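PDB 6SJ9: proteasome accessory factor B/C (PafBC) from Paenarthrobacter aurescens, which probably regulates transcription in the bacterial DNA damage response, binding DNA through winged helix-turn-helix domains and carrying WYL domains. Local coordinates for residues Gly43-Phe46 with Glu47-Lys50; Arg24-Leu27 with Arg28-Tyr32; Ser3-Glu6 with Arg7-Leu11; Val91-Pro95 with Ala96-Val100. All coordinates share one frame; numbering follows the deposited sequence.

Interaction 1 of 4, residues Gly43-Phe46 with Glu47-Lys50; sequences GRMF and ERDK
Lys50 crosses the ring of Phe46 one helical turn before it, a CH-pi contact in which Lys50 CD stands over one face, 3.9 Å from the centroid of the Phe46 ring. Met45, a selenomethionine, and Arg48 make the second side-chain contact. The Arg48 chain folds back at chi3 (-59°), which lays one guanidinium face over Met45 CA, with NH2 of Arg48 3.4 Å from Met45 CG.

Among charged groups, bends at chi3 and chi4 swing Lys50 NZ towards Glu47, where it forms a 3.0 Å salt bridge with OE2 of Glu47, met from above the carboxylate plane. Replacing Lys50 with an alanine would probably deprive the Phe46 ring of its aliphatic cover and leave the Glu47 carboxylate without this mate.

Beneath these pairs each backbone N-H from Glu47 to Lys50 donates to the carbonyl four residues earlier, as Lys50 N does to Phe46 O at 2.9 Å. In the winged helix-turn-helix, helix 39-55 comes third, consistent with a recognition helix. Phe46 packs on Leu11 of helix 2-17 and meets Tyr79 of strand 78-80 edge-to-face, while Met45 rests on Arg7 of helix 2-17.

Interaction 2 of 4, residues Arg24-Leu27 with Arg28-Tyr32; sequences RAVL and REKVY
Val26 overlaps the aliphatic chain of Lys30, the two lying side by side and pointing the same way, with CG1 of Val26 3.7 Å from Lys30 CD. The methyl reaches that place because CG1 of Val26 is anti to its own backbone N (chi1 177°), and Lys30 then bends at chi3 and takes its ammonium end away from the shared surface. One residue earlier in each segment, CG of Glu29 lies 3.5 Å from the carbonyl oxygen of Ala25, while the backbone bond from Glu29 N to Ala25 O is weak.

Leu27 O is the meeting point on the other flank. It accepts from Val31 N at 2.9 Å, has CB of Val31 close by, and lies at the edge of the Tyr32 ring, in its plane, 3.6 Å from CD1 of Tyr32. The Leu27 side chain itself turns to Phe46 of helix 39-55 and Leu15 of helix 2-17. Helix 24-31 is the second of the three helices of the winged helix-turn-helix, and its buried side faces both of the others.

No charged group of one segment pairs with a side chain of the other. Arg24 forms its salt bridge with Asp39, and Arg28, extended from CG to NE, reaches Asn38 through a weak bond. The chemistry within this turn is therefore that of backbone bonds topped by aliphatic overlap, while the two arginines turn to residues that follow the helix, Arg24 by a salt bridge and Arg28 weakly.

Interaction 3 of 4, residues Ser3-Glu6 with Arg7-Leu11; sequences SRTE and RLLNL
The guanidinium of Arg4 lies against Leu8, whose CD1 sits over the centre of one face, 3.8 Å from Arg4 CZ. Arg4 runs straight from CG to NE, and its last torsion (chi4 -91°) turns the flat group broadside to that methyl. Arg7 adopts a different shape. It starts out with CG anti to the backbone N, then bends at chi3 (71°) and folds back over the preceding turn, so that one guanidinium face lies over Arg4 CA and Arg7 NH2 comes 3.5 Å from Arg4 CG. The two guanidinium planes stand 76° apart, and Arg4 NE is 4.9 Å from Arg7 NH2.

These turns belong to helix 2-17, which opens the N-terminal winged helix-turn-helix and packs on helix 39-55. From that helix Asp52 supplies a salt bridge to Arg4 and Asp49 one to Arg7, so each of the neighbouring positive charges has its own carboxylate. A leucine in place of Arg4 would probably leave Asp52 without its mate and Leu8 CD1 without the flat group that covers it.

Thr5 and Leu9 run alongside each other, Thr5 CG2 4.0 Å from Leu9 CD1, while OG1 of Thr5 bonds to Glu459. Glu6 is bent at chi2, and this curl brings its OE1 across to Leu9 CD1 at 3.4 Å.

Interaction 4 of 4, residues Val91-Pro95 with Ala96-Val100; sequences VSLTP and AESTV
Ser92 O approaches the carboxylate of Glu97, 3.7 Å from Glu97 OE1, and Lys464 of helix 457-469 bonds to both of these acceptors. Leu93 follows and crosses the end of the same side chain, CD2 of Leu93 lying 3.5 Å from Glu97 OE1, while its CB touches the hydroxyl of Ser98.

Thr94 is the N-cap, and with Glu97 it forms a capping box. Its chi1 of 71° sets OG1 between the backbone N and the carbonyl carbon, from where it accepts from Glu97 N at 3.1 Å in a nearly straight bond (170°). Glu97 returns the favour: its chain, extended beyond CG, puts OE1 2.9 Å from Thr94 N, which meets it from above the carboxylate plane. The carbonyl oxygen of Thr94 is gripped twice by Ser98, nearly along the C=O axis by the backbone N at 2.8 Å and from above the carbonyl plane by OG at 2.9 Å.

Pro95, with no N-H of its own, begins helix 95-118 and packs on Val360 and Ile413. Its carbonyl oxygen repeats the double grip, taking Thr99 N and, at 2.9 Å, Thr99 OG1.

Strand 91-93 thus passes into the helix at 98° through a turn in which backbone N-H groups and carbonyls are matched by nearby polar side chains. Glu97, buried, is satisfied further by Ser460, and its negative charge near the helix start would probably be favoured by the helix dipole as well as by Lys464.

Overall arrangement
Interactions 1, 2 and 3 sit on the three helices of one winged helix-turn-helix, with centres 12 to 13 Å apart. Asp49 of interaction 1 joins them: its OD2 forms a salt bridge with Arg7 NE of interaction 3 (2.8 Å) and probably a hydrogen bond with Tyr32 OH of interaction 2 (2.5 Å). Tyr32 also packs directly on Arg7, CE2 to CD at 3.4 Å. The bound potassium ion, held by Leu16, Thr18, Ile81, Lys83 and Ser85, is about 14 Å from the Phe46 side chain. Interaction 4 stands apart, its centre 20 Å from that of interaction 3, yet helix 457-469 touches both, through Thr5 and Leu9 and through Glu97.

Interaction 1 of 4, residues Gly43-Phe46 with Glu47-Lys50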
loop_
_atom_site.group_PDB
_atom_site.type_symbol
_atom_site.label_atom_id
_atom_site.label_comp_id
_atom_site.label_asym_id
_atom_site.label_seq_id
_atom_site.Cartn_x
_atom_site.Cartn_y
_atom_site.Cartn_z
ATOM N N GLY A 43 -0.037 -26.404 -32.749
ATOM C CA GLY A 43 1.043 -27.177 -32.164
ATOM C C GLY A 43 2.296 -26.361 -31.919
ATOM O O GLY A 43 2.963 -26.527 -30.897
ATOM N N ARG A 44 2.647 -25.469 -32.847
ATOM C CA ARG A 44 3.826 -24.652 -32.574
ATOM C C ARG A 44 3.525 -23.533 -31.581
ATOM O O ARG A 44 4.370 -23.201 -30.743
ATOM C CB ARG A 44 4.459 -24.106 -33.860
ATOM C CG ARG A 44 3.597 -23.895 -35.093
ATOM C CD ARG A 44 4.528 -23.420 -36.249
ATOM N NE ARG A 44 3.784 -22.981 -37.425
ATOM C CZ ARG A 44 3.539 -23.742 -38.487
ATOM N NH1 ARG A 44 3.982 -24.996 -38.540
ATOM N NH2 ARG A 44 2.842 -23.248 -39.502
HETATM N N MSE A 45 2.343 -22.936 -31.650
HETATM C CA MSE A 45 1.997 -21.902 -30.676
HETATM C C MSE A 45 1.912 -22.490 -29.256
HETATM O O MSE A 45 2.211 -21.818 -28.274
HETATM C CB MSE A 45 0.681 -21.233 -31.062
HETATM C CG MSE A 45 0.289 -20.035 -30.199
HETATM SE SE MSE A 45 -1.669 -19.828 -30.205
HETATM C CE MSE A 45 -2.012 -20.457 -32.049
ATOM N N PHE A 46 1.486 -23.750 -29.172
ATOM C CA PHE A 46 1.540 -24.478 -27.911
ATOM C C PHE A 46 2.981 -24.651 -27.444
ATOM O O PHE A 46 3.308 -24.362 -26.284
ATOM C CB PHE A 46 0.854 -25.827 -28.077
ATOM C CG PHE A 46 0.854 -26.662 -26.834
ATOM C CD1 PHE A 46 0.190 -26.234 -25.695
ATOM C CD2 PHE A 46 1.496 -27.891 -26.813
ATOM C CE1 PHE A 46 0.183 -27.009 -24.549
ATOM C CE2 PHE A 46 1.488 -28.677 -25.677
ATOM C CZ PHE A 46 0.828 -28.234 -24.540
ATOM N N GLU A 47 3.866 -25.096 -28.349
ATOM C CA GLU A 47 5.283 -25.240 -28.017
ATOM C C GLU A 47 5.887 -23.910 -27.589
ATOM O O GLU A 47 6.710 -23.868 -26.672
ATOM C CB GLU A 47 6.054 -25.785 -29.222
ATOM C CG GLU A 47 5.798 -27.254 -29.593
ATOM C CD GLU A 47 6.173 -28.264 -28.510
ATOM O OE1 GLU A 47 5.418 -29.241 -28.338
ATOM O OE2 GLU A 47 7.195 -28.071 -27.815
ATOM N N ARG A 48 5.487 -22.804 -28.234
ATOM C CA ARG A 48 5.985 -21.482 -27.823
ATOM C C ARG A 48 5.491 -21.100 -26.428
ATOM O O ARG A 48 6.238 -20.515 -25.627
ATOM C CB ARG A 48 5.559 -20.408 -28.819
ATOM C CG ARG A 48 6.243 -20.454 -30.168
ATOM C CD ARG A 48 6.088 -19.091 -30.839
ATOM N NE ARG A 48 4.689 -18.720 -31.025
ATOM C CZ ARG A 48 3.961 -19.091 -32.076
ATOM N NH1 ARG A 48 4.505 -19.835 -33.031
ATOM N NH2 ARG A 48 2.696 -18.720 -32.180
ATOM N N ASP A 49 4.241 -21.447 -26.109
ATOM C CA ASP A 49 3.729 -21.102 -24.792
ATOM C C ASP A 49 4.420 -21.915 -23.715
ATOM O O ASP A 49 4.750 -21.378 -22.659
ATOM C CB ASP A 49 2.233 -21.339 -24.758
ATOM C CG ASP A 49 1.464 -20.349 -25.590
ATOM O OD1 ASP A 49 2.000 -19.273 -25.934
ATOM O OD2 ASP A 49 0.303 -20.650 -25.895
ATOM N N LYS A 50 4.740 -23.180 -24.009
ATOM C CA LYS A 50 5.505 -24.000 -23.071
ATOM C C LYS A 50 6.869 -23.389 -22.823
ATOM O O LYS A 50 7.296 -23.209 -21.676
ATOM C CB LYS A 50 5.636 -25.443 -23.593
ATOM C CG LYS A 50 4.309 -26.175 -23.567
ATOM C CD LYS A 50 4.394 -27.660 -24.008
ATOM C CE LYS A 50 5.211 -27.845 -25.274
ATOM N NZ LYS A 50 6.048 -29.077 -25.230
#

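Interaction 2 of 4, residues Arg24-Leu27 with Arg28-Tyr32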
loop_
_atom_site.group_PDB
_atom_site.type_symbol
_atom_site.label_atom_id
_atom_site.label_comp_id
_atom_site.label_asym_id
_atom_site.label_seq_id
_atom_site.Cartn_x
_atom_site.Cartn_y
_atom_site.Cartn_z
ATOM N N ARG A 24 -2.928 -33.115 -25.126
ATOM C CA ARG A 24 -2.928 -31.934 -25.990
ATOM C C ARG A 24 -4.306 -31.626 -26.561
ATOM O O ARG A 24 -4.650 -30.446 -26.733
ATOM C CB ARG A 24 -1.973 -32.117 -27.170
ATOM C CG ARG A 24 -1.914 -30.861 -28.021
ATOM C CD ARG A 24 -1.312 -31.084 -29.394
ATOM N NE ARG A 24 0.135 -31.157 -29.410
ATOM C CZ ARG A 24 0.837 -31.255 -30.529
ATOM N NH1 ARG A 24 0.205 -31.291 -31.695
ATOM N NH2 ARG A 24 2.160 -31.302 -30.483
ATOM N N ALA A 25 -5.099 -32.664 -26.854
ATOM C CA ALA A 25 -6.427 -32.454 -27.418
ATOM C C ALA A 25 -7.322 -31.671 -26.468
ATOM O O ALA A 25 -8.067 -30.782 -26.895
ATOM C CB ALA A 25 -7.062 -33.800 -27.773
ATOM N N VAL A 26 -7.280 -31.995 -25.177
ATOM C CA VAL A 26 -8.108 -31.270 -24.217
ATOM C C VAL A 26 -7.625 -29.824 -24.074
ATOM O O VAL A 26 -8.436 -28.890 -23.989
ATOM C CB VAL A 26 -8.127 -32.011 -22.866
ATOM C CG1 VAL A 26 -8.922 -31.227 -21.854
ATOM C CG2 VAL A 26 -8.699 -33.416 -23.034
ATOM N N LEU A 27 -6.300 -29.614 -24.026
ATOM C CA LEU A 27 -5.773 -28.256 -23.901
ATOM C C LEU A 27 -6.196 -27.385 -25.070
ATOM O O LEU A 27 -6.480 -26.195 -24.893
ATOM C CB LEU A 27 -4.251 -28.267 -23.793
ATOM C CG LEU A 27 -3.682 -28.820 -22.497
ATOM C CD1 LEU A 27 -2.158 -28.653 -22.452
ATOM C CD2 LEU A 27 -4.340 -28.091 -21.355
ATOM N N ARG A 28 -6.245 -27.955 -26.273
ATOM C CA ARG A 28 -6.621 -27.150 -27.431
ATOM C C ARG A 28 -8.027 -26.591 -27.265
ATOM O O ARG A 28 -8.261 -25.397 -27.490
ATOM C CB ARG A 28 -6.543 -27.963 -28.719
ATOM C CG ARG A 28 -6.999 -27.146 -29.918
ATOM C CD ARG A 28 -6.983 -27.934 -31.220
ATOM N NE ARG A 28 -7.455 -27.120 -32.342
ATOM C CZ ARG A 28 -7.585 -27.561 -33.590
ATOM N NH1 ARG A 28 -7.296 -28.822 -33.883
ATOM N NH2 ARG A 28 -8.017 -26.744 -34.542
ATOM N N GLU A 29 -8.967 -27.433 -26.820
ATOM C CA GLU A 29 -10.352 -27.007 -26.651
ATOM C C GLU A 29 -10.497 -26.012 -25.508
ATOM O O GLU A 29 -11.210 -25.008 -25.638
ATOM C CB GLU A 29 -11.208 -28.239 -26.363
ATOM C CG GLU A 29 -11.178 -29.304 -27.454
ATOM C CD GLU A 29 -11.842 -30.605 -27.013
ATOM O OE1 GLU A 29 -11.842 -31.574 -27.803
ATOM O OE2 GLU A 29 -12.350 -30.664 -25.870
ATOM N N LYS A 30 -9.794 -26.256 -24.398
ATOM C CA LYS A 30 -9.970 -25.455 -23.188
ATOM C C LYS A 30 -9.304 -24.086 -23.287
ATOM O O LYS A 30 -9.850 -23.092 -22.792
ATOM C CB LYS A 30 -9.426 -26.200 -21.972
ATOM C CG LYS A 30 -10.285 -27.336 -21.491
ATOM C CD LYS A 30 -9.660 -27.955 -20.257
ATOM C CE LYS A 30 -9.337 -26.900 -19.210
ATOM N NZ LYS A 30 -8.775 -27.517 -17.978
ATOM N N VAL A 31 -8.126 -24.015 -23.903
ATOM C CA VAL A 31 -7.322 -22.805 -23.907
ATOM C C VAL A 31 -7.233 -22.186 -25.292
ATOM O O VAL A 31 -7.327 -20.965 -25.435
ATOM C CB VAL A 31 -5.911 -23.102 -23.352
ATOM C CG1 VAL A 31 -5.106 -21.809 -23.171
ATOM C CG2 VAL A 31 -6.011 -23.881 -22.044
ATOM N N TYR A 32 -7.049 -23.018 -26.317
ATOM C CA TYR A 32 -6.769 -22.572 -27.675
ATOM C C TYR A 32 -7.995 -22.657 -28.581
ATOM O O TYR A 32 -7.874 -22.993 -29.769
ATOM C CB TYR A 32 -5.615 -23.383 -28.261
ATOM C CG TYR A 32 -4.297 -23.257 -27.517
ATOM C CD1 TYR A 32 -4.035 -24.012 -26.378
ATOM C CD2 TYR A 32 -3.297 -22.411 -27.983
ATOM C CE1 TYR A 32 -2.834 -23.906 -25.714
ATOM C CE2 TYR A 32 -2.091 -22.300 -27.319
ATOM C CZ TYR A 32 -1.863 -23.050 -26.190
ATOM O OH TYR A 32 -0.662 -22.941 -25.546
#

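Interaction 3 of 4, residues Ser3-Glu6 with Arg7-Leu11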
loop_
_atom_site.group_PDB
_atom_site.type_symbol
_atom_site.label_atom_id
_atom_site.label_comp_id
_atom_site.label_asym_id
_atom_site.label_seq_id
_atom_site.Cartn_x
_atom_site.Cartn_y
_atom_site.Cartn_z
ATOM N N SER A 3 -4.228 -11.265 -26.071
ATOM C CA SER A 3 -4.625 -12.663 -26.185
ATOM C C SER A 3 -3.488 -13.623 -25.828
ATOM O O SER A 3 -3.755 -14.744 -25.393
ATOM C CB SER A 3 -5.143 -12.950 -27.598
ATOM O OG SER A 3 -5.624 -14.281 -27.704
ATOM N N ARG A 4 -2.220 -13.228 -26.012
ATOM C CA ARG A 4 -1.139 -14.089 -25.538
ATOM C C ARG A 4 -1.005 -14.040 -24.024
ATOM O O ARG A 4 -0.810 -15.081 -23.392
ATOM C CB ARG A 4 0.196 -13.735 -26.192
ATOM C CG ARG A 4 1.347 -14.590 -25.672
ATOM C CD ARG A 4 2.673 -14.103 -26.183
ATOM N NE ARG A 4 3.829 -14.644 -25.471
ATOM C CZ ARG A 4 4.388 -14.062 -24.411
ATOM N NH1 ARG A 4 3.889 -12.926 -23.941
ATOM N NH2 ARG A 4 5.456 -14.595 -23.825
ATOM N N THR A 5 -1.091 -12.856 -23.415
ATOM C CA THR A 5 -1.015 -12.813 -21.957
ATOM C C THR A 5 -2.137 -13.631 -21.347
ATOM O O THR A 5 -1.907 -14.476 -20.477
ATOM C CB THR A 5 -1.039 -11.377 -21.438
ATOM O OG1 THR A 5 0.121 -10.696 -21.926
ATOM C CG2 THR A 5 -0.986 -11.376 -19.918
ATOM N N GLU A 6 -3.357 -13.429 -21.831
ATOM C CA GLU A 6 -4.471 -14.198 -21.302
ATOM C C GLU A 6 -4.318 -15.680 -21.600
ATOM O O GLU A 6 -4.665 -16.521 -20.761
ATOM C CB GLU A 6 -5.790 -13.659 -21.849
ATOM C CG GLU A 6 -6.370 -12.501 -21.029
ATOM C CD GLU A 6 -6.912 -12.966 -19.663
ATOM O OE1 GLU A 6 -6.172 -12.871 -18.653
ATOM O OE2 GLU A 6 -8.079 -13.437 -19.605
ATOM N N ARG A 7 -3.790 -16.023 -22.777
ATOM C CA ARG A 7 -3.624 -17.428 -23.131
ATOM C C ARG A 7 -2.615 -18.101 -22.206
ATOM O O ARG A 7 -2.828 -19.235 -21.762
ATOM C CB ARG A 7 -3.217 -17.556 -24.605
ATOM C CG ARG A 7 -3.120 -18.979 -25.131
ATOM C CD ARG A 7 -2.732 -19.020 -26.622
ATOM N NE ARG A 7 -1.346 -18.624 -26.813
ATOM C CZ ARG A 7 -0.950 -17.565 -27.516
ATOM N NH1 ARG A 7 -1.843 -16.811 -28.140
ATOM N NH2 ARG A 7 0.341 -17.272 -27.622
ATOM N N LEU A 8 -1.512 -17.414 -21.903
ATOM C CA LEU A 8 -0.551 -17.941 -20.943
ATOM C C LEU A 8 -1.194 -18.155 -19.586
ATOM O O LEU A 8 -0.990 -19.201 -18.963
ATOM C CB LEU A 8 0.653 -17.013 -20.812
ATOM C CG LEU A 8 1.598 -17.063 -22.009
ATOM C CD1 LEU A 8 2.832 -16.223 -21.759
ATOM C CD2 LEU A 8 1.984 -18.481 -22.394
ATOM N N LEU A 9 -1.997 -17.184 -19.122
ATOM C CA LEU A 9 -2.636 -17.320 -17.814
ATOM C C LEU A 9 -3.565 -18.523 -17.775
ATOM O O LEU A 9 -3.467 -19.365 -16.871
ATOM C CB LEU A 9 -3.384 -16.027 -17.442
ATOM C CG LEU A 9 -2.460 -14.830 -17.238
ATOM C CD1 LEU A 9 -3.128 -13.425 -17.218
ATOM C CD2 LEU A 9 -1.646 -15.018 -15.930
ATOM N N ASN A 10 -4.410 -18.666 -18.803
ATOM C CA ASN A 10 -5.334 -19.800 -18.897
ATOM C C ASN A 10 -4.582 -21.129 -19.015
ATOM O O ASN A 10 -4.983 -22.135 -18.413
ATOM C CB ASN A 10 -6.256 -19.605 -20.119
ATOM C CG ASN A 10 -7.253 -18.440 -19.946
ATOM O OD1 ASN A 10 -7.722 -18.153 -18.847
ATOM N ND2 ASN A 10 -7.524 -17.738 -21.040
ATOM N N LEU A 11 -3.494 -21.160 -19.806
ATOM C CA LEU A 11 -2.716 -22.392 -19.919
ATOM C C LEU A 11 -2.152 -22.762 -18.557
ATOM O O LEU A 11 -2.272 -23.903 -18.112
ATOM C CB LEU A 11 -1.600 -22.244 -20.972
ATOM C CG LEU A 11 -0.607 -23.408 -21.144
ATOM C CD1 LEU A 11 -1.353 -24.684 -21.503
ATOM C CD2 LEU A 11 0.433 -23.116 -22.206
#

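Interaction 4 of 4, residues Val91-Pro95 with Ala96-Val100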
loop_
_atom_site.group_PDB
_atom_site.type_symbol
_atom_site.label_atom_id
_atom_site.label_comp_id
_atom_site.label_asym_id
_atom_site.label_seq_id
_atom_site.Cartn_x
_atom_site.Cartn_y
_atom_site.Cartn_z
ATOM N N VAL A 91 7.792 -18.164 -5.490
ATOM C CA VAL A 91 8.174 -17.452 -6.707
ATOM C C VAL A 91 9.476 -16.708 -6.434
ATOM O O VAL A 91 9.764 -16.319 -5.300
ATOM C CB VAL A 91 7.085 -16.454 -7.210
ATOM C CG1 VAL A 91 5.680 -17.109 -7.314
ATOM C CG2 VAL A 91 7.014 -15.224 -6.342
ATOM N N SER A 92 10.283 -16.538 -7.470
ATOM C CA SER A 92 11.491 -15.737 -7.384
ATOM C C SER A 92 11.247 -14.449 -8.118
ATOM O O SER A 92 10.905 -14.471 -9.302
ATOM C CB SER A 92 12.690 -16.443 -7.990
ATOM O OG SER A 92 12.753 -17.722 -7.437
ATOM N N LEU A 93 11.455 -13.335 -7.434
ATOM C CA LEU A 93 11.105 -12.043 -7.988
ATOM C C LEU A 93 12.364 -11.250 -8.274
ATOM O O LEU A 93 13.301 -11.268 -7.480
ATOM C CB LEU A 93 10.199 -11.266 -7.018
ATOM C CG LEU A 93 8.827 -11.906 -6.785
ATOM C CD1 LEU A 93 7.966 -11.065 -5.856
ATOM C CD2 LEU A 93 8.138 -12.111 -8.134
ATOM N N THR A 94 12.399 -10.595 -9.428
ATOM C CA THR A 94 13.404 -9.581 -9.662
ATOM C C THR A 94 13.060 -8.300 -8.887
ATOM O O THR A 94 11.904 -8.064 -8.513
ATOM C CB THR A 94 13.486 -9.242 -11.135
ATOM O OG1 THR A 94 12.299 -8.518 -11.482
ATOM C CG2 THR A 94 13.648 -10.545 -11.998
ATOM N N PRO A 95 14.051 -7.425 -8.681
ATOM C CA PRO A 95 13.735 -6.147 -8.039
ATOM C C PRO A 95 12.641 -5.360 -8.748
ATOM O O PRO A 95 11.741 -4.842 -8.075
ATOM C CB PRO A 95 15.086 -5.418 -8.044
ATOM C CG PRO A 95 16.150 -6.595 -8.010
ATOM C CD PRO A 95 15.505 -7.642 -8.897
ATOM N N ALA A 96 12.644 -5.313 -10.078
ATOM C CA ALA A 96 11.568 -4.643 -10.781
ATOM C C ALA A 96 10.218 -5.261 -10.402
ATOM O O ALA A 96 9.312 -4.554 -9.946
ATOM C CB ALA A 96 11.795 -4.685 -12.297
ATOM N N GLU A 97 10.088 -6.589 -10.535
ATOM C CA GLU A 97 8.844 -7.266 -10.173
ATOM C C GLU A 97 8.413 -6.972 -8.744
ATOM O O GLU A 97 7.220 -6.829 -8.469
ATOM C CB GLU A 97 8.986 -8.779 -10.338
ATOM C CG GLU A 97 9.142 -9.176 -11.745
ATOM C CD GLU A 97 9.489 -10.679 -11.894
ATOM O OE1 GLU A 97 10.002 -11.277 -10.935
ATOM O OE2 GLU A 97 9.257 -11.215 -12.997
ATOM N N SER A 98 9.363 -6.989 -7.807
ATOM C CA SER A 98 9.056 -6.724 -6.418
ATOM C C SER A 98 8.571 -5.305 -6.202
ATOM O O SER A 98 7.717 -5.078 -5.337
ATOM C CB SER A 98 10.310 -6.958 -5.574
ATOM O OG SER A 98 10.829 -8.263 -5.808
ATOM N N THR A 99 9.106 -4.341 -6.967
ATOM C CA THR A 99 8.658 -2.962 -6.795
ATOM C C THR A 99 7.243 -2.770 -7.336
ATOM O O THR A 99 6.413 -2.162 -6.672
ATOM C CB THR A 99 9.624 -1.993 -7.490
ATOM O OG1 THR A 99 10.960 -2.274 -7.066
ATOM C CG2 THR A 99 9.273 -0.541 -7.160
ATOM N N VAL A 100 6.936 -3.351 -8.499
ATOM C CA VAL A 100 5.574 -3.315 -9.015
ATOM C C VAL A 100 4.622 -3.930 -8.012
ATOM O O VAL A 100 3.569 -3.373 -7.681
ATOM C CB VAL A 100 5.489 -4.078 -10.339
ATOM C CG1 VAL A 100 3.962 -4.204 -10.754
ATOM C CG2 VAL A 100 6.308 -3.408 -11.374
#